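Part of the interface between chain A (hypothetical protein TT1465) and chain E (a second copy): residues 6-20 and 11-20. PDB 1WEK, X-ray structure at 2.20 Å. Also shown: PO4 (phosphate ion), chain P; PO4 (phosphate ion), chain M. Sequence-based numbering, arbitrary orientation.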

# COMPACT_ATOMS: atom_id res chain seq x y z
N LEU A 6 -12.59 -1.45 -17.08
CA LEU A 6 -11.70 -2.23 -16.23
C LEU A 6 -12.37 -2.32 -14.87
O LEU A 6 -11.99 -3.14 -14.04
CB LEU A 6 -10.33 -1.55 -16.09
CG LEU A 6 -10.24 -0.21 -15.37
CD1 LEU A 6 -8.84 -0.00 -14.82
CD2 LEU A 6 -10.62 0.92 -16.32
N ILE A 7 -13.36 -1.46 -14.64
CA ILE A 7 -14.08 -1.43 -13.37
C ILE A 7 -14.64 -2.82 -13.05
O ILE A 7 -14.63 -3.25 -11.89
CB ILE A 7 -15.23 -0.40 -13.42
CG1 ILE A 7 -14.67 1.00 -13.69
CG2 ILE A 7 -16.01 -0.41 -12.10
CD1 ILE A 7 -13.83 1.57 -12.55
N ASP A 8 -15.12 -3.52 -14.07
CA ASP A 8 -15.66 -4.87 -13.93
C ASP A 8 -14.52 -5.83 -13.60
O ASP A 8 -14.63 -6.68 -12.71
CB ASP A 8 -16.34 -5.28 -15.24
CG ASP A 8 -15.47 -5.00 -16.47
OD1 ASP A 8 -14.46 -5.72 -16.68
OD2 ASP A 8 -15.79 -4.04 -17.21
N GLN A 9 -13.43 -5.68 -14.34
CA GLN A 9 -12.23 -6.49 -14.17
C GLN A 9 -11.70 -6.35 -12.73
O GLN A 9 -11.48 -7.35 -12.04
CB GLN A 9 -11.19 -6.01 -15.18
CG GLN A 9 -10.06 -6.96 -15.48
CD GLN A 9 -9.29 -6.49 -16.70
OE1 GLN A 9 -9.86 -6.31 -17.78
NE2 GLN A 9 -7.98 -6.27 -16.53
N LEU A 10 -11.51 -5.11 -12.29
CA LEU A 10 -11.04 -4.87 -10.93
C LEU A 10 -12.01 -5.48 -9.93
O LEU A 10 -11.62 -5.96 -8.87
CB LEU A 10 -10.88 -3.37 -10.66
CG LEU A 10 -9.65 -2.70 -11.28
CD1 LEU A 10 -9.60 -1.24 -10.84
CD2 LEU A 10 -8.38 -3.42 -10.84
N HIS A 11 -13.30 -5.46 -10.28
CA HIS A 11 -14.33 -6.00 -9.42
C HIS A 11 -14.19 -7.51 -9.25
O HIS A 11 -14.26 -8.03 -8.14
CB HIS A 11 -15.72 -5.67 -9.98
CG HIS A 11 -16.85 -6.16 -9.12
ND1 HIS A 11 -17.16 -7.49 -8.99
CD2 HIS A 11 -17.70 -5.49 -8.30
CE1 HIS A 11 -18.14 -7.63 -8.12
NE2 HIS A 11 -18.49 -6.43 -7.69
N HIS A 12 -13.98 -8.22 -10.36
CA HIS A 12 -13.83 -9.67 -10.32
C HIS A 12 -12.56 -10.04 -9.55
O HIS A 12 -12.49 -11.10 -8.91
CB HIS A 12 -13.79 -10.24 -11.74
CG HIS A 12 -14.24 -11.67 -11.83
ND1 HIS A 12 -13.41 -12.73 -11.52
CD2 HIS A 12 -15.44 -12.21 -12.14
CE1 HIS A 12 -14.09 -13.86 -11.64
NE2 HIS A 12 -15.32 -13.57 -12.01
N GLU A 13 -11.55 -9.18 -9.61
CA GLU A 13 -10.31 -9.44 -8.89
C GLU A 13 -10.58 -9.34 -7.38
O GLU A 13 -9.91 -9.99 -6.58
CB GLU A 13 -9.22 -8.46 -9.31
CG GLU A 13 -8.90 -8.56 -10.80
CD GLU A 13 -7.74 -7.69 -11.22
OE1 GLU A 13 -7.39 -7.70 -12.42
OE2 GLU A 13 -7.16 -7.00 -10.36
N ASP A 14 -11.58 -8.54 -7.02
CA ASP A 14 -12.00 -8.39 -5.62
C ASP A 14 -10.81 -8.21 -4.69
O ASP A 14 -10.66 -8.95 -3.73
CB ASP A 14 -12.78 -9.65 -5.23
CG ASP A 14 -13.65 -9.45 -4.01
OD1 ASP A 14 -14.17 -8.33 -3.82
OD2 ASP A 14 -13.83 -10.42 -3.24
N SER A 15 -9.97 -7.22 -4.98
CA SER A 15 -8.76 -6.99 -4.18
C SER A 15 -8.92 -6.15 -2.94
O SER A 15 -8.00 -6.11 -2.11
CB SER A 15 -7.67 -6.38 -5.05
OG SER A 15 -7.22 -7.30 -6.03
N TRP A 16 -10.05 -5.47 -2.80
CA TRP A 16 -10.29 -4.65 -1.64
C TRP A 16 -10.29 -5.55 -0.39
O TRP A 16 -10.24 -5.08 0.75
CB TRP A 16 -11.62 -3.90 -1.76
CG TRP A 16 -12.82 -4.80 -1.78
CD1 TRP A 16 -13.42 -5.34 -2.88
CD2 TRP A 16 -13.55 -5.27 -0.65
NE1 TRP A 16 -14.49 -6.12 -2.50
CE2 TRP A 16 -14.59 -6.10 -1.13
CE3 TRP A 16 -13.42 -5.09 0.74
CZ2 TRP A 16 -15.51 -6.73 -0.28
CZ3 TRP A 16 -14.34 -5.73 1.59
CH2 TRP A 16 -15.37 -6.53 1.07
N ARG A 17 -10.35 -6.85 -0.61
CA ARG A 17 -10.32 -7.77 0.51
C ARG A 17 -8.96 -7.74 1.21
O ARG A 17 -8.86 -8.04 2.39
CB ARG A 17 -10.61 -9.19 0.03
CG ARG A 17 -12.03 -9.39 -0.42
CD ARG A 17 -12.96 -9.31 0.75
NE ARG A 17 -14.34 -9.58 0.37
CZ ARG A 17 -15.35 -9.57 1.22
NH1 ARG A 17 -15.14 -9.32 2.52
NH2 ARG A 17 -16.59 -9.79 0.78
N LEU A 18 -7.92 -7.38 0.46
CA LEU A 18 -6.55 -7.33 0.97
C LEU A 18 -6.29 -6.30 2.06
O LEU A 18 -5.34 -6.43 2.83
CB LEU A 18 -5.58 -7.11 -0.19
CG LEU A 18 -5.50 -8.27 -1.19
CD1 LEU A 18 -4.75 -7.87 -2.44
CD2 LEU A 18 -4.79 -9.44 -0.53
N PHE A 19 -7.11 -5.27 2.12
CA PHE A 19 -6.95 -4.24 3.13
C PHE A 19 -7.08 -4.91 4.49
O PHE A 19 -6.20 -4.78 5.34
CB PHE A 19 -8.02 -3.15 2.98
CG PHE A 19 -7.79 -2.23 1.81
CD1 PHE A 19 -6.61 -1.51 1.70
CD2 PHE A 19 -8.78 -2.06 0.85
CE1 PHE A 19 -6.41 -0.62 0.64
CE2 PHE A 19 -8.58 -1.17 -0.22
CZ PHE A 19 -7.40 -0.45 -0.32
N ARG A 20 -8.16 -5.66 4.68
CA ARG A 20 -8.38 -6.35 5.94
C ARG A 20 -7.32 -7.42 6.19
O ARG A 20 -6.75 -7.51 7.29
CB ARG A 20 -9.77 -6.97 5.96
CG ARG A 20 -10.17 -7.59 7.28
CD ARG A 20 -11.35 -8.52 7.07
NE ARG A 20 -12.64 -7.87 7.32
CZ ARG A 20 -13.21 -7.79 8.52
NH1 ARG A 20 -12.60 -8.31 9.58
NH2 ARG A 20 -14.39 -7.20 8.65
P PO4 P . -20.18 1.26 -0.23
O1 PO4 P . -18.94 0.95 0.52
O2 PO4 P . -20.77 2.53 0.29
O3 PO4 P . -21.17 0.16 -0.06
O4 PO4 P . -19.87 1.41 -1.68
P PO4 M . -10.45 9.27 -8.70
O1 PO4 M . -9.05 8.87 -8.37
O2 PO4 M . -11.12 9.76 -7.46
O3 PO4 M . -11.18 8.10 -9.25
O4 PO4 M . -10.42 10.35 -9.71
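Chain E (11-20) HHEDSWRLFR

Chain E lies on chain A as a tight turn followed by the first turns of a helix. A type I beta turn spans His E11 to Asp E14, closed by the bond from Asp E14 N to His E11 O (3.2 Å), and the helix runs from Ser E15 onward. The nearest CA pair, Trp A16 and Glu E13 at 5.6 Å, sets the register; the end of the turn faces Trp A16, whose ring takes most of its contact. Along chain E the contacts pass from Trp A16 (His E12, Glu E13) to Phe A19 (Ser E15, Leu E18, Phe E19), with Glu E13 and Trp E16 also reaching back to His A11 and Ile A7. The two stretches bury 514 Å² in all, and no hydrogen bond crosses between them; the contact is one of packing.

His E11, with phi/psi of -138/142°, is out of reach of this stretch of chain A, and its ND1 donates to O4 of the chain P phosphate at 2.7 Å. His E12 holds the same ion through its backbone N (2.8 Å) and its ND1 (2.7 Å), both to O1. Its ring, at chi1 80° (p), turns an edge to the face of the six-membered ring of Trp A16: the centroids are 4.6 Å apart, the planes stand at 89°, and His E12 CD2 comes to 3.6 Å from Trp A16 CH2. The backbone joins in, His E12 O lying 3.4 Å from Trp A16 CB.

Glu E13, in the m rotamer, lays its aliphatic portion over the neighbouring five-membered ring. Glu E13 CG is 3.9 Å from the centroid of the Trp A16 five-membered ring and 22° off its normal, which is the geometry of a CH-pi contact. Farther along the same side chain, Glu E13 OE2 reaches to 3.4 Å from His A11 CD2.

Asp E14 occupies the N-cap position without making a capping bond. Its CB points away from chain A, and Asp E14 OD2 forms a salt bridge with Arg E17 NH2 (3.1 Å), which includes a weak hydrogen bond (N-H...O angle 123°).

With the helix, Ser E15 points toward chain A, and its OG lies 3.7 Å from Trp A16 CB and 3.8 Å from Phe A19 CE2. Trp E16 sends its CH2 to 4.1 Å from Ile A7 CD1, while its NE1 donates to O3 of the chain M phosphate (2.6 Å). Arg E17 binds that ion too, NH1 to O2 at 3.1 Å, but is out of reach of this stretch of chain A.

Leu E18 points toward chain A, its CD1 packing 3.3 Å from Phe A19 CE2. Phe E19 then brings CE2 to 3.6 Å from Phe A19 CZ; the rings meet obliquely, with centroids 5.5 Å apart and planes at 39°. Arg E20 lies out of reach of this stretch of chain A.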

# COMPACT_ATOMS: atom_id res chain seq x y z
N HIS E 11 -15.98 4.39 -1.35
CA HIS E 11 -16.73 3.14 -1.38
C HIS E 11 -15.76 2.04 -0.93
O HIS E 11 -14.58 2.07 -1.29
CB HIS E 11 -17.21 2.82 -2.79
CG HIS E 11 -18.22 3.79 -3.31
ND1 HIS E 11 -19.57 3.63 -3.12
CD2 HIS E 11 -18.07 4.93 -4.03
CE1 HIS E 11 -20.22 4.63 -3.71
NE2 HIS E 11 -19.33 5.43 -4.26
N HIS E 12 -16.25 1.08 -0.15
CA HIS E 12 -15.38 0.02 0.32
C HIS E 12 -14.70 -0.76 -0.81
O HIS E 12 -13.70 -1.44 -0.59
CB HIS E 12 -16.13 -0.93 1.27
CG HIS E 12 -16.99 -1.95 0.58
ND1 HIS E 12 -18.23 -1.66 0.07
CD2 HIS E 12 -16.78 -3.27 0.33
CE1 HIS E 12 -18.76 -2.74 -0.47
NE2 HIS E 12 -17.90 -3.73 -0.32
N GLU E 13 -15.21 -0.64 -2.03
CA GLU E 13 -14.62 -1.37 -3.15
C GLU E 13 -13.65 -0.60 -4.06
O GLU E 13 -12.83 -1.21 -4.73
CB GLU E 13 -15.74 -2.03 -3.99
CG GLU E 13 -16.50 -3.13 -3.22
CD GLU E 13 -17.38 -4.03 -4.09
OE1 GLU E 13 -18.09 -4.89 -3.53
OE2 GLU E 13 -17.35 -3.89 -5.34
N ASP E 14 -13.73 0.73 -4.07
CA ASP E 14 -12.83 1.53 -4.91
C ASP E 14 -11.47 1.70 -4.24
O ASP E 14 -11.15 2.77 -3.70
CB ASP E 14 -13.44 2.91 -5.17
CG ASP E 14 -14.80 2.83 -5.84
OD1 ASP E 14 -15.04 1.85 -6.58
OD2 ASP E 14 -15.61 3.75 -5.65
N SER E 15 -10.66 0.64 -4.29
CA SER E 15 -9.35 0.66 -3.66
C SER E 15 -8.48 1.88 -3.95
O SER E 15 -7.81 2.38 -3.05
CB SER E 15 -8.59 -0.61 -4.04
OG SER E 15 -9.38 -1.77 -3.84
N TRP E 16 -8.50 2.36 -5.19
CA TRP E 16 -7.65 3.49 -5.57
C TRP E 16 -7.88 4.76 -4.75
O TRP E 16 -6.94 5.52 -4.49
CB TRP E 16 -7.79 3.79 -7.07
CG TRP E 16 -9.13 4.34 -7.52
CD1 TRP E 16 -9.46 5.66 -7.71
CD2 TRP E 16 -10.28 3.57 -7.89
NE1 TRP E 16 -10.76 5.76 -8.17
CE2 TRP E 16 -11.28 4.49 -8.29
CE3 TRP E 16 -10.57 2.20 -7.91
CZ2 TRP E 16 -12.55 4.08 -8.72
CZ3 TRP E 16 -11.83 1.79 -8.34
CH2 TRP E 16 -12.81 2.73 -8.73
N ARG E 17 -9.12 4.98 -4.33
CA ARG E 17 -9.43 6.15 -3.53
C ARG E 17 -8.80 5.95 -2.15
O ARG E 17 -8.32 6.91 -1.52
CB ARG E 17 -10.95 6.34 -3.43
CG ARG E 17 -11.41 7.73 -3.81
CD ARG E 17 -11.92 7.84 -5.24
NE ARG E 17 -13.22 7.22 -5.38
CZ ARG E 17 -13.97 7.27 -6.48
NH1 ARG E 17 -13.56 7.92 -7.57
NH2 ARG E 17 -15.14 6.64 -6.51
N LEU E 18 -8.78 4.71 -1.69
CA LEU E 18 -8.18 4.39 -0.41
C LEU E 18 -6.64 4.52 -0.50
O LEU E 18 -5.98 4.91 0.47
CB LEU E 18 -8.59 2.98 0.04
CG LEU E 18 -10.07 2.84 0.43
CD1 LEU E 18 -10.34 1.43 0.93
CD2 LEU E 18 -10.39 3.83 1.53
N PHE E 19 -6.07 4.21 -1.67
CA PHE E 19 -4.61 4.34 -1.80
C PHE E 19 -4.20 5.80 -1.88
O PHE E 19 -3.06 6.14 -1.56
CB PHE E 19 -4.09 3.57 -3.03
CG PHE E 19 -3.82 2.13 -2.74
CD1 PHE E 19 -2.60 1.73 -2.20
CD2 PHE E 19 -4.81 1.18 -2.93
CE1 PHE E 19 -2.37 0.40 -1.86
CE2 PHE E 19 -4.59 -0.16 -2.59
CZ PHE E 19 -3.37 -0.54 -2.05
N ARG E 20 -5.11 6.68 -2.29
CA ARG E 20 -4.78 8.10 -2.32
C ARG E 20 -4.64 8.58 -0.86
O ARG E 20 -3.80 9.42 -0.55
CB ARG E 20 -5.88 8.88 -3.03
CG ARG E 20 -5.74 10.38 -2.92
CD ARG E 20 -4.45 10.89 -3.54
NE ARG E 20 -4.23 12.30 -3.22
CZ ARG E 20 -3.90 13.23 -4.11
NH1 ARG E 20 -3.75 12.92 -5.40
NH2 ARG E 20 -3.70 14.48 -3.72